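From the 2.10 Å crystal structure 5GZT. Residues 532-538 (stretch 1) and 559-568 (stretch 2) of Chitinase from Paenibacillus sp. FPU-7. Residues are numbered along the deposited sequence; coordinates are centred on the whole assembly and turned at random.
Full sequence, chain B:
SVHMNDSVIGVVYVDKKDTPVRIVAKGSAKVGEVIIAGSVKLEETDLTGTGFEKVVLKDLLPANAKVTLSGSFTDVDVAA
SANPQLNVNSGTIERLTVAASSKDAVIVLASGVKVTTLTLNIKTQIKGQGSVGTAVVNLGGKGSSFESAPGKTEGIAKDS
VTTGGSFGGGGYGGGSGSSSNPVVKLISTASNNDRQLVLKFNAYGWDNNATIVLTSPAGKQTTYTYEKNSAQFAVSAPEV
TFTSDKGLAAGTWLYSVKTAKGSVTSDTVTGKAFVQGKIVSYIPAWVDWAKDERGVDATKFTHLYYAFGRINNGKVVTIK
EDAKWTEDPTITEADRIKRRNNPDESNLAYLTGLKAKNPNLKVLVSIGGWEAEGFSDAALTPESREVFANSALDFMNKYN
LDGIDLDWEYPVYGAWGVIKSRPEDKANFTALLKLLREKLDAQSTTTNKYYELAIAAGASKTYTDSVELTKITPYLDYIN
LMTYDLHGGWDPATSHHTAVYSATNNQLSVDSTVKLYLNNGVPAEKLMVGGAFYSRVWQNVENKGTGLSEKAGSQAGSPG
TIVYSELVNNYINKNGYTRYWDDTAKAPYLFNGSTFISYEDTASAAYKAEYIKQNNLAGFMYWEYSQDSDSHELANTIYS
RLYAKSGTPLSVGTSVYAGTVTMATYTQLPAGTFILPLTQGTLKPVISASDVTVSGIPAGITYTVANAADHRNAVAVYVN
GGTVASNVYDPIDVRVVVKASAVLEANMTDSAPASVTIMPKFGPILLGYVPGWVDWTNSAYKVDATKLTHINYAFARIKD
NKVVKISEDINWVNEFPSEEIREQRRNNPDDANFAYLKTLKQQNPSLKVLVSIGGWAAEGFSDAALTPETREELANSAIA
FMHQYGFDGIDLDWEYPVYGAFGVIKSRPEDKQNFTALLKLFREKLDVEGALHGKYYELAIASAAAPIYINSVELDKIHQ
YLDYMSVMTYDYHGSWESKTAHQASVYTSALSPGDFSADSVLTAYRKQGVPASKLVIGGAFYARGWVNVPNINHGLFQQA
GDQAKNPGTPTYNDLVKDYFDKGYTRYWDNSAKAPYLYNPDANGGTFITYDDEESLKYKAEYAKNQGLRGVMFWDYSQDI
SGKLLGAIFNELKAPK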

# COMPACT_ATOMS: atom_id res chain seq x y z
N ALA B 532 -3.32 -2.51 11.80
CA ALA B 532 -2.92 -3.84 12.26
C ALA B 532 -3.95 -4.92 12.00
O ALA B 532 -5.15 -4.69 12.22
N PHE B 533 -3.50 -6.13 11.65
CA PHE B 533 -4.36 -7.26 11.42
C PHE B 533 -4.27 -8.19 12.59
O PHE B 533 -4.48 -9.45 12.48
N TYR B 534 -4.04 -7.57 13.76
CA TYR B 534 -3.96 -8.29 15.01
C TYR B 534 -4.42 -7.39 16.15
O TYR B 534 -4.64 -6.16 15.95
N SER B 535 -4.71 -8.00 17.28
CA SER B 535 -5.20 -7.32 18.43
C SER B 535 -4.13 -7.27 19.55
O SER B 535 -3.19 -8.09 19.56
N ARG B 536 -4.36 -6.38 20.50
CA ARG B 536 -3.65 -6.36 21.80
C ARG B 536 -4.67 -6.74 22.83
O ARG B 536 -5.84 -6.26 22.74
N VAL B 537 -4.24 -7.59 23.78
CA VAL B 537 -5.07 -8.27 24.72
C VAL B 537 -4.66 -7.87 26.13
O VAL B 537 -3.44 -7.74 26.38
N TRP B 538 -5.64 -7.68 27.02
CA TRP B 538 -5.42 -7.60 28.45
C TRP B 538 -6.26 -8.65 29.14
O TRP B 538 -7.45 -8.80 28.82
N PRO B 559 -1.82 -14.13 26.06
CA PRO B 559 -1.18 -14.29 24.75
C PRO B 559 -0.52 -13.04 24.24
O PRO B 559 0.29 -13.08 23.27
N GLY B 560 -0.91 -11.90 24.80
CA GLY B 560 -0.42 -10.59 24.29
C GLY B 560 -1.17 -10.04 23.08
O GLY B 560 -1.69 -8.86 23.13
N THR B 561 -1.11 -10.81 21.98
CA THR B 561 -1.71 -10.50 20.69
C THR B 561 -2.49 -11.72 20.21
O THR B 561 -2.13 -12.82 20.49
N ILE B 562 -3.61 -11.48 19.53
CA ILE B 562 -4.35 -12.52 18.82
C ILE B 562 -4.60 -12.02 17.40
O ILE B 562 -5.12 -10.95 17.22
N VAL B 563 -4.25 -12.79 16.38
CA VAL B 563 -4.30 -12.35 15.01
C VAL B 563 -5.78 -12.28 14.56
O VAL B 563 -6.67 -12.95 15.15
N TYR B 564 -6.08 -11.36 13.65
CA TYR B 564 -7.48 -11.12 13.25
C TYR B 564 -8.22 -12.41 12.79
O TYR B 564 -9.37 -12.57 13.08
N SER B 565 -7.58 -13.26 11.99
CA SER B 565 -8.24 -14.51 11.54
C SER B 565 -8.74 -15.35 12.70
O SER B 565 -9.83 -15.91 12.62
N GLU B 566 -7.98 -15.41 13.78
CA GLU B 566 -8.39 -16.16 14.94
C GLU B 566 -9.55 -15.46 15.66
O GLU B 566 -10.46 -16.11 16.16
N LEU B 567 -9.53 -14.12 15.67
CA LEU B 567 -10.66 -13.39 16.23
C LEU B 567 -11.93 -13.66 15.45
O LEU B 567 -12.97 -13.88 16.02
N VAL B 568 -11.86 -13.63 14.16
CA VAL B 568 -13.01 -13.93 13.32
C VAL B 568 -13.50 -15.36 13.65
O VAL B 568 -14.68 -15.57 13.91

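What backbone frame do the side chains hang on? The two stretches run antiparallel, and their pairing places Tyr534, Arg536, Thr561 and Val563 on one face, Ser535 and Ile562 on the other. Tyr564 N donates to Phe533 O (2.8 Å), Ser535 N to Ile562 O (3.0 Å) and Val537 N to Gly560 O (2.9 Å), while the return bond from Ile562 N to Ser535 O is weak at 3.4 Å. Gly560 has no side chain, and at its phi of 83° and psi of -62° a CB would be jammed against the carbonyl oxygen of Pro559.

Why does a small polar residue such as Ser535 sit so well in the contact? With chi1 at 58° (p), the hydroxyl is within reach of the partner strand, where Ser535 OG donates to Ile562 O at 2.8 Å. That carbonyl therefore accepts from both the backbone and the side chain of the same serine. The methylene also finds company, with Ser535 CB 3.8 Å from Leu567 CD1; Leu567, in the m, t conformation, points its CA-to-CB bond toward stretch 1 from the first turn of the helix.

Where is the apolar packing closest? Val537 directs its CA-to-CB bond toward stretch 2 and, with chi1 at -178° (t), Val537 CG2 lies 3.6 Å from Ile562 CD1, a tip placed by the m, t conformation of Ile562; Pro559 CG is looser, 4.3 Å from Val537 CG1 and 4.4 Å from Val537 CG2. At the other end of the contact, Phe533 and Tyr564 meet chiefly through the backbone: their CA-to-CB bonds point sideways and their side-chain ends lead away.

What gathers around Thr561 on the tyrosine-arginine face? With chi1 at 61° (p), its methyl lies between two larger groups. Thr561 CG2 is 3.7 Å from Tyr534 CD2, the p rotamer of Tyr534 (chi1 70°) carrying the ring alongside, and 3.3 Å from Arg536 CZ, over one face of the guanidinium. Arg536 starts m, m and then extends through a t chi3, a bend that brings its end nearer to stretch 2 than its CA-to-CB direction suggests. Its NE and NH2 are satisfied elsewhere in the structure.

How does water complete the contact? Water 1 accepts from Arg536 NH1 at 2.8 Å and donates a weak bond to Gly560 O at 3.5 Å. Water 2 donates to Val537 O at 2.9 Å and to Gly560 O at 3.1 Å, bridging the strands beside the direct Val537-Gly560 bond.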

# COMPACT_ATOMS: atom_id res chain seq x y z
CB ALA B 532 -2.62 -3.77 13.73
CB PHE B 533 -4.05 -7.98 10.11
CG PHE B 533 -4.37 -7.19 8.84
CD1 PHE B 533 -4.78 -5.89 8.82
CD2 PHE B 533 -4.23 -7.85 7.60
CE1 PHE B 533 -5.06 -5.23 7.65
CE2 PHE B 533 -4.50 -7.20 6.42
CZ PHE B 533 -4.86 -5.87 6.44
CB TYR B 534 -2.53 -8.84 15.22
CG TYR B 534 -1.55 -7.72 15.50
CD1 TYR B 534 -0.99 -6.99 14.48
CD2 TYR B 534 -1.30 -7.31 16.80
CE1 TYR B 534 -0.17 -5.86 14.76
CE2 TYR B 534 -0.46 -6.22 17.08
CZ TYR B 534 0.09 -5.50 16.03
OH TYR B 534 0.86 -4.41 16.33
CB SER B 535 -6.37 -8.08 19.00
OG SER B 535 -6.01 -9.41 19.33
CB ARG B 536 -3.04 -4.98 22.12
CG ARG B 536 -1.84 -4.70 21.27
CD ARG B 536 -0.60 -5.37 21.94
NE ARG B 536 0.54 -5.39 21.04
CZ ARG B 536 1.61 -6.16 21.23
NH1 ARG B 536 1.76 -6.85 22.33
NH2 ARG B 536 2.52 -6.19 20.32
CB VAL B 537 -4.90 -9.80 24.56
CG1 VAL B 537 -5.78 -10.56 25.49
CG2 VAL B 537 -5.29 -10.25 23.15
CB TRP B 538 -5.87 -6.28 29.02
CG TRP B 538 -5.07 -5.06 28.77
CD1 TRP B 538 -4.40 -4.30 29.73
CD2 TRP B 538 -4.99 -4.31 27.55
NE1 TRP B 538 -3.89 -3.18 29.16
CE2 TRP B 538 -4.26 -3.14 27.83
CE3 TRP B 538 -5.54 -4.47 26.27
CZ2 TRP B 538 -4.01 -2.15 26.86
CZ3 TRP B 538 -5.27 -3.53 25.29
CH2 TRP B 538 -4.53 -2.36 25.61
CB PRO B 559 -2.37 -14.65 23.83
CG PRO B 559 -3.61 -14.10 24.52
CD PRO B 559 -3.29 -14.30 25.99
CB THR B 561 -0.74 -10.08 19.58
OG1 THR B 561 0.15 -11.15 19.32
CG2 THR B 561 0.08 -8.80 19.91
CB ILE B 562 -5.70 -12.79 19.54
CG1 ILE B 562 -5.48 -13.26 20.94
CG2 ILE B 562 -6.49 -13.85 18.78
CD1 ILE B 562 -6.71 -13.31 21.83
CB VAL B 563 -3.44 -13.23 14.09
CG1 VAL B 563 -1.99 -13.37 14.63
CG2 VAL B 563 -4.07 -14.63 13.91
CB TYR B 564 -7.51 -10.14 12.11
CG TYR B 564 -8.88 -9.63 11.70
CD1 TYR B 564 -9.67 -8.86 12.57
CD2 TYR B 564 -9.43 -10.00 10.47
CE1 TYR B 564 -10.94 -8.43 12.18
CE2 TYR B 564 -10.67 -9.54 10.06
CZ TYR B 564 -11.44 -8.73 10.90
OH TYR B 564 -12.67 -8.26 10.51
CB SER B 565 -7.30 -15.34 10.68
OG SER B 565 -6.07 -15.60 11.36
CB GLU B 566 -7.20 -16.34 15.88
CG GLU B 566 -7.50 -16.88 17.26
CD GLU B 566 -8.03 -18.32 17.25
OE1 GLU B 566 -7.74 -19.14 16.33
OE2 GLU B 566 -8.83 -18.66 18.18
CB LEU B 567 -10.39 -11.86 16.32
CG LEU B 567 -9.24 -11.36 17.21
CD1 LEU B 567 -9.09 -9.84 17.01
CD2 LEU B 567 -9.46 -11.70 18.66
CB VAL B 568 -12.65 -13.77 11.85
CG1 VAL B 568 -13.73 -14.35 10.96
CG2 VAL B 568 -12.40 -12.29 11.49
O HOH W 1 1.01 -7.65 24.96
O HOH W 2 -1.10 -6.57 25.14